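Local coordinates for HIAXHD3 (Humicola insolens, PDB 3ZXK), which removes arabinofuranose side chains, probably from arabinoxylan, as an exo-acting family 43 arabinofuranosidase, at residues D143-A157 with E192-I205. Sequence-based numbering, arbitrary orientation.
Sequences DAGLLIDDDDTMYIA and EGARMYKIRGNYYI. With XYP (beta-D-xylopyranose), chain C; EPE (4-(2-hydroxyethyl)-1-piperazine ethanesulfonic acid), chain E.
Met-196 and Leu-147 form the apolar centre of this contact, with Met-196 CG 3.7 Å from Leu-147 CB. With CG anti to the backbone N (chi1 -170°) and the chain extended beyond it, Met-196 carries its SD across to the CB atoms of Tyr-155 and Ala-157. Leu-147 splits its branches: CD1 lies against the backbone and CB of Lys-198, while CD2 meets the edge of the Tyr-203 ring, 3.7 Å from its CD2.

At the turn end, Lys-198 NZ reaches Asp-149 OD1 (2.8 Å) on the syn side and Asp-150 OD2 (3.1 Å) from above that carboxylate's plane. Tyr-203 OH donates a very short bond, 2.5 Å, to Asp-149 OD2. A methionine in place of Lys-198 would probably leave these two carboxylates without their shared counter-charge.

At the other end, Gly-193 N makes a weak bond of 2.9 Å to Asp-143 OD2. Beside it, Glu-192, also bound by Tyr-142 and Asn-160, accepts from xylose O3 in the glycan pocket.

Strands 145-148 and 192-199 run nearly parallel (10°), and water 3 links Met-196 N to Leu-146 O between them. They begin successive antiparallel sheets, consistent with inner strands of adjacent blades in the family 43 five-bladed beta-propeller; Leu-146 and Tyr-197 both lean on Arg-89 of strand 87-91, from the preceding sheet.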
loop_
_atom_site.group_PDB
_atom_site.type_symbol
_atom_site.label_atom_id
_atom_site.label_comp_id
_atom_site.label_asym_id
_atom_site.label_seq_id
_atom_site.Cartn_x
_atom_site.Cartn_y
_atom_site.Cartn_z
ATOM N N ASP A 143 -11.377 -7.683 -8.572
ATOM C CA ASP A 143 -10.271 -8.591 -8.266
ATOM C C ASP A 143 -9.657 -9.206 -9.554
ATOM O O ASP A 143 -9.627 -10.434 -9.785
ATOM C CB ASP A 143 -10.726 -9.653 -7.255
ATOM C CG ASP A 143 -10.710 -9.137 -5.814
ATOM O OD1 ASP A 143 -10.763 -7.917 -5.594
ATOM O OD2 ASP A 143 -10.630 -9.969 -4.906
ATOM N N ALA A 144 -9.143 -8.305 -10.377
ATOM C CA ALA A 144 -8.651 -8.633 -11.707
ATOM C C ALA A 144 -7.298 -9.333 -11.613
ATOM O O ALA A 144 -6.464 -8.982 -10.755
ATOM C CB ALA A 144 -8.506 -7.343 -12.516
ATOM N N GLY A 145 -7.097 -10.290 -12.519
ATOM C CA GLY A 145 -5.796 -10.933 -12.731
ATOM C C GLY A 145 -5.482 -11.031 -14.213
ATOM O O GLY A 145 -6.081 -11.861 -14.941
ATOM N N LEU A 146 -4.514 -10.217 -14.648
ATOM C CA LEU A 146 -4.074 -10.168 -16.037
ATOM C C LEU A 146 -3.083 -11.268 -16.380
ATOM O O LEU A 146 -2.162 -11.530 -15.608
ATOM C CB LEU A 146 -3.380 -8.801 -16.301
ATOM C CG LEU A 146 -2.698 -8.553 -17.656
ATOM C CD1 LEU A 146 -3.738 -8.596 -18.760
ATOM C CD2 LEU A 146 -1.962 -7.216 -17.675
ATOM N N LEU A 147 -3.255 -11.863 -17.573
ATOM C CA LEU A 147 -2.286 -12.743 -18.186
ATOM C C LEU A 147 -1.988 -12.230 -19.590
ATOM O O LEU A 147 -2.910 -12.012 -20.345
ATOM C CB LEU A 147 -2.851 -14.196 -18.289
ATOM C CG LEU A 147 -2.051 -15.111 -19.236
ATOM C CD1 LEU A 147 -0.659 -15.321 -18.685
ATOM C CD2 LEU A 147 -2.717 -16.457 -19.450
ATOM N N ILE A 148 -0.726 -12.010 -19.915
ATOM C CA ILE A 148 -0.337 -11.834 -21.307
ATOM C C ILE A 148 0.186 -13.183 -21.801
ATOM O O ILE A 148 1.270 -13.610 -21.386
ATOM C CB ILE A 148 0.719 -10.713 -21.436
ATOM C CG1 ILE A 148 0.183 -9.435 -20.739
ATOM C CG2 ILE A 148 1.155 -10.529 -22.894
ATOM C CD1 ILE A 148 1.103 -8.233 -20.774
ATOM N N ASP A 149 -0.589 -13.835 -22.676
ATOM C CA ASP A 149 -0.312 -15.183 -23.117
ATOM C C ASP A 149 0.919 -15.259 -24.044
ATOM O O ASP A 149 1.426 -14.250 -24.520
ATOM C CB ASP A 149 -1.574 -15.771 -23.762
ATOM C CG ASP A 149 -1.604 -17.269 -23.732
ATOM O OD1 ASP A 149 -0.638 -17.901 -23.217
ATOM O OD2 ASP A 149 -2.607 -17.826 -24.225
ATOM N N ASP A 150 1.400 -16.470 -24.290
ATOM C CA ASP A 150 2.627 -16.672 -25.082
ATOM C C ASP A 150 2.497 -16.173 -26.525
ATOM O O ASP A 150 3.501 -15.829 -27.153
ATOM C CB ASP A 150 3.033 -18.146 -25.073
ATOM C CG ASP A 150 3.451 -18.634 -23.701
ATOM O OD1 ASP A 150 4.054 -17.852 -22.925
ATOM O OD2 ASP A 150 3.182 -19.814 -23.398
ATOM N N ASP A 151 1.260 -16.162 -27.030
ATOM C CA ASP A 151 0.935 -15.572 -28.345
ATOM C C ASP A 151 0.569 -14.085 -28.357
ATOM O O ASP A 151 0.098 -13.560 -29.379
ATOM C CB ASP A 151 -0.141 -16.394 -29.046
ATOM C CG ASP A 151 -1.509 -16.331 -28.352
ATOM O OD1 ASP A 151 -1.673 -15.668 -27.302
ATOM O OD2 ASP A 151 -2.435 -16.996 -28.883
ATOM N N ASP A 152 0.781 -13.427 -27.215
ATOM C CA ASP A 152 0.541 -11.991 -27.011
ATOM C C ASP A 152 -0.942 -11.607 -26.918
ATOM O O ASP A 152 -1.278 -10.425 -27.003
ATOM C CB ASP A 152 1.307 -11.131 -28.041
ATOM C CG ASP A 152 1.844 -9.807 -27.449
ATOM O OD1 ASP A 152 1.825 -9.601 -26.200
ATOM O OD2 ASP A 152 2.263 -8.940 -28.247
ATOM N N THR A 153 -1.838 -12.581 -26.721
ATOM C CA THR A 153 -3.223 -12.235 -26.423
ATOM C C THR A 153 -3.336 -12.009 -24.914
ATOM O O THR A 153 -2.765 -12.744 -24.139
ATOM C CB THR A 153 -4.194 -13.316 -26.889
ATOM O OG1 THR A 153 -4.062 -13.463 -28.314
ATOM C CG2 THR A 153 -5.651 -12.950 -26.534
ATOM N N MET A 154 -4.083 -10.986 -24.528
ATOM C CA MET A 154 -4.262 -10.597 -23.149
ATOM C C MET A 154 -5.640 -11.055 -22.619
ATOM O O MET A 154 -6.688 -10.908 -23.306
ATOM C CB MET A 154 -4.074 -9.086 -23.026
ATOM C CG MET A 154 -2.671 -8.630 -23.433
ATOM S SD MET A 154 -2.597 -6.837 -23.505
ATOM C CE MET A 154 -2.657 -6.434 -21.772
ATOM N N TYR A 155 -5.635 -11.624 -21.407
ATOM C CA TYR A 155 -6.828 -12.118 -20.719
ATOM C C TYR A 155 -6.861 -11.551 -19.321
ATOM O O TYR A 155 -5.813 -11.326 -18.730
ATOM C CB TYR A 155 -6.792 -13.671 -20.602
ATOM C CG TYR A 155 -6.754 -14.370 -21.933
ATOM C CD1 TYR A 155 -7.918 -14.643 -22.652
ATOM C CD2 TYR A 155 -5.531 -14.731 -22.499
ATOM C CE1 TYR A 155 -7.850 -15.253 -23.890
ATOM C CE2 TYR A 155 -5.465 -15.355 -23.740
ATOM C CZ TYR A 155 -6.644 -15.610 -24.415
ATOM O OH TYR A 155 -6.629 -16.215 -25.651
ATOM N N ILE A 156 -8.070 -11.357 -18.794
ATOM C CA ILE A 156 -8.237 -10.995 -17.384
ATOM C C ILE A 156 -9.244 -11.942 -16.718
ATOM O O ILE A 156 -10.390 -12.053 -17.160
ATOM C CB ILE A 156 -8.664 -9.522 -17.182
ATOM C CG1 ILE A 156 -7.556 -8.582 -17.705
ATOM C CG2 ILE A 156 -8.981 -9.230 -15.710
ATOM C CD1 ILE A 156 -7.899 -7.105 -17.670
ATOM N N ALA A 157 -8.774 -12.638 -15.689
ATOM C CA ALA A 157 -9.624 -13.404 -14.805
ATOM C C ALA A 157 -10.136 -12.452 -13.705
ATOM O O ALA A 157 -9.396 -11.582 -13.215
ATOM C CB ALA A 157 -8.857 -14.599 -14.213
ATOM N N GLU A 192 -12.377 -15.234 -4.689
ATOM C CA GLU A 192 -12.040 -13.925 -5.286
ATOM C C GLU A 192 -10.509 -13.850 -5.416
ATOM O O GLU A 192 -9.811 -14.848 -5.325
ATOM C CB GLU A 192 -12.609 -12.740 -4.455
ATOM C CG GLU A 192 -12.013 -12.538 -3.058
ATOM C CD GLU A 192 -12.474 -11.247 -2.365
ATOM O OE1 GLU A 192 -13.392 -10.542 -2.854
ATOM O OE2 GLU A 192 -11.929 -10.916 -1.291
ATOM N N GLY A 193 -9.975 -12.665 -5.669
ATOM C CA GLY A 193 -8.515 -12.488 -5.681
ATOM C C GLY A 193 -7.749 -13.120 -6.831
ATOM O O GLY A 193 -6.539 -13.384 -6.685
ATOM N N ALA A 194 -8.398 -13.323 -7.989
ATOM C CA ALA A 194 -7.772 -13.953 -9.150
ATOM C C ALA A 194 -6.394 -13.393 -9.553
ATOM O O ALA A 194 -6.187 -12.184 -9.660
ATOM C CB ALA A 194 -8.734 -13.945 -10.353
ATOM N N ARG A 195 -5.469 -14.323 -9.785
ATOM C CA ARG A 195 -4.224 -14.057 -10.503
ATOM C C ARG A 195 -4.163 -15.116 -11.589
ATOM O O ARG A 195 -4.548 -16.281 -11.336
ATOM C CB ARG A 195 -2.998 -14.106 -9.573
ATOM C CG ARG A 195 -2.566 -12.740 -9.023
ATOM C CD ARG A 195 -3.456 -12.305 -7.889
ATOM N NE ARG A 195 -3.077 -10.957 -7.469
ATOM C CZ ARG A 195 -3.478 -9.840 -8.073
ATOM N NH1 ARG A 195 -4.264 -9.901 -9.142
ATOM N NH2 ARG A 195 -3.128 -8.661 -7.584
ATOM N N MET A 196 -3.712 -14.761 -12.789
ATOM C CA MET A 196 -3.780 -15.696 -13.923
ATOM C C MET A 196 -2.390 -15.974 -14.531
ATOM O O MET A 196 -1.570 -15.045 -14.679
ATOM C CB MET A 196 -4.751 -15.178 -14.995
ATOM C CG MET A 196 -5.072 -16.205 -16.092
ATOM S SD MET A 196 -6.383 -15.563 -17.150
ATOM C CE MET A 196 -6.720 -16.940 -18.244
ATOM N N TYR A 197 -2.136 -17.246 -14.877
ATOM C CA TYR A 197 -0.800 -17.669 -15.314
ATOM C C TYR A 197 -0.854 -18.643 -16.482
ATOM O O TYR A 197 -1.794 -19.439 -16.620
ATOM C CB TYR A 197 -0.053 -18.362 -14.173
ATOM C CG TYR A 197 0.007 -17.531 -12.899
ATOM C CD1 TYR A 197 1.015 -16.562 -12.706
ATOM C CD2 TYR A 197 -0.955 -17.696 -11.907
ATOM C CE1 TYR A 197 1.049 -15.781 -11.558
ATOM C CE2 TYR A 197 -0.933 -16.925 -10.751
ATOM C CZ TYR A 197 0.099 -15.980 -10.559
ATOM O OH TYR A 197 0.171 -15.158 -9.413
ATOM N N LYS A 198 0.177 -18.590 -17.306
ATOM C CA LYS A 198 0.412 -19.595 -18.344
ATOM C C LYS A 198 1.740 -20.234 -17.968
ATOM O O LYS A 198 2.778 -19.570 -17.939
ATOM C CB LYS A 198 0.468 -18.919 -19.721
ATOM C CG LYS A 198 0.893 -19.816 -20.872
ATOM C CD LYS A 198 -0.184 -20.815 -21.240
ATOM C CE LYS A 198 0.156 -21.524 -22.541
ATOM N NZ LYS A 198 0.197 -20.552 -23.667
ATOM N N ILE A 199 1.698 -21.515 -17.613
ATOM C CA ILE A 199 2.883 -22.235 -17.154
ATOM C C ILE A 199 3.019 -23.566 -17.887
ATOM O O ILE A 199 2.142 -24.421 -17.785
ATOM C CB ILE A 199 2.858 -22.458 -15.631
ATOM C CG1 ILE A 199 2.647 -21.139 -14.882
ATOM C CG2 ILE A 199 4.134 -23.197 -15.197
ATOM C CD1 ILE A 199 2.347 -21.313 -13.386
ATOM N N ARG A 200 4.131 -23.719 -18.625
ATOM C CA ARG A 200 4.420 -24.912 -19.432
ATOM C C ARG A 200 3.215 -25.480 -20.192
ATOM O O ARG A 200 2.896 -26.680 -20.088
ATOM C CB ARG A 200 5.099 -25.992 -18.582
ATOM C CG ARG A 200 6.384 -25.540 -17.911
ATOM C CD ARG A 200 7.027 -26.673 -17.110
ATOM N NE ARG A 200 6.310 -26.908 -15.850
ATOM C CZ ARG A 200 6.723 -26.513 -14.646
ATOM N NH1 ARG A 200 7.875 -25.865 -14.493
ATOM N NH2 ARG A 200 5.977 -26.778 -13.586
ATOM N N GLY A 201 2.525 -24.612 -20.925
ATOM C CA GLY A 201 1.455 -25.039 -21.803
ATOM C C GLY A 201 0.072 -25.024 -21.193
ATOM O O GLY A 201 -0.908 -25.232 -21.907
ATOM N N ASN A 202 -0.021 -24.796 -19.883
ATOM C CA ASN A 202 -1.292 -24.854 -19.175
ATOM C C ASN A 202 -1.719 -23.518 -18.569
ATOM O O ASN A 202 -0.881 -22.684 -18.275
ATOM C CB ASN A 202 -1.194 -25.891 -18.053
ATOM C CG ASN A 202 -1.124 -27.313 -18.566
ATOM O OD1 ASN A 202 -1.933 -27.732 -19.389
ATOM N ND2 ASN A 202 -0.162 -28.070 -18.065
ATOM N N TYR A 203 -3.015 -23.347 -18.346
ATOM C CA TYR A 203 -3.534 -22.129 -17.722
ATOM C C TYR A 203 -3.918 -22.387 -16.279
ATOM O O TYR A 203 -4.622 -23.346 -15.971
ATOM C CB TYR A 203 -4.746 -21.582 -18.490
ATOM C CG TYR A 203 -4.374 -21.179 -19.898
ATOM C CD1 TYR A 203 -4.397 -22.107 -20.936
ATOM C CD2 TYR A 203 -3.956 -19.862 -20.185
ATOM C CE1 TYR A 203 -4.017 -21.773 -22.226
ATOM C CE2 TYR A 203 -3.576 -19.503 -21.481
ATOM C CZ TYR A 203 -3.630 -20.461 -22.502
ATOM O OH TYR A 203 -3.247 -20.163 -23.809
ATOM N N TYR A 204 -3.431 -21.522 -15.411
ATOM C CA TYR A 204 -3.706 -21.581 -13.989
ATOM C C TYR A 204 -4.315 -20.264 -13.530
ATOM O O TYR A 204 -3.933 -19.165 -13.983
ATOM C CB TYR A 204 -2.423 -21.853 -13.194
ATOM C CG TYR A 204 -1.776 -23.194 -13.485
ATOM C CD1 TYR A 204 -0.963 -23.362 -14.588
ATOM C CD2 TYR A 204 -1.986 -24.306 -12.647
ATOM C CE1 TYR A 204 -0.369 -24.576 -14.867
ATOM C CE2 TYR A 204 -1.371 -25.533 -12.906
ATOM C CZ TYR A 204 -0.590 -25.665 -14.054
ATOM O OH TYR A 204 0.040 -26.840 -14.373
ATOM N N ILE A 205 -5.208 -20.371 -12.558
ATOM C CA ILE A 205 -5.730 -19.183 -11.885
ATOM C C ILE A 205 -5.630 -19.452 -10.392
ATOM O O ILE A 205 -6.062 -20.498 -9.922
ATOM C CB ILE A 205 -7.205 -18.861 -12.271
ATOM C CG1 ILE A 205 -7.326 -18.585 -13.776
ATOM C CG2 ILE A 205 -7.698 -17.665 -11.464
ATOM C CD1 ILE A 205 -8.745 -18.555 -14.298
HETATM C C1 XYP C . -13.633 -9.755 3.544
HETATM C C2 XYP C . -12.820 -9.642 2.249
HETATM C C3 XYP C . -13.297 -8.483 1.380
HETATM C C4 XYP C . -14.773 -8.665 1.041
HETATM C C5 XYP C . -15.485 -9.559 2.056
HETATM O O2 XYP C . -11.436 -9.423 2.532
HETATM O O3 XYP C . -12.518 -8.433 0.177
HETATM O O4 XYP C . -15.207 -7.405 0.523
HETATM O O5 XYP C . -14.980 -9.294 3.363
HETATM N N1 EPE E . -3.438 -22.157 -27.978
HETATM C C2 EPE E . -4.453 -21.931 -26.921
HETATM C C3 EPE E . -5.764 -22.588 -27.366
HETATM N N4 EPE E . -6.193 -21.965 -28.640
HETATM C C5 EPE E . -5.206 -22.209 -29.719
HETATM C C6 EPE E . -3.846 -21.611 -29.301
HETATM C C7 EPE E . -7.537 -22.464 -29.028
HETATM C C8 EPE E . -8.266 -21.437 -29.916
HETATM O O8 EPE E . -8.468 -22.021 -31.219
HETATM C C9 EPE E . -2.073 -21.787 -27.539
HETATM C C10 EPE E . -1.562 -20.384 -27.880
HETATM S S EPE E . -0.136 -20.177 -27.065
HETATM O O1S EPE E . 0.182 -18.908 -26.512
HETATM O O2S EPE E . 0.594 -21.297 -26.580
HETATM O O3S EPE E . 0.621 -20.000 -28.483
HETATM O O HOH W 1 -11.230 -12.708 -8.735
HETATM O O HOH W 2 -9.671 -9.286 -2.587
HETATM O O HOH W 3 -2.712 -12.058 -12.932
HETATM O O HOH W 4 3.740 -22.034 -21.932
HETATM O O HOH W 5 4.497 -18.665 -20.094
#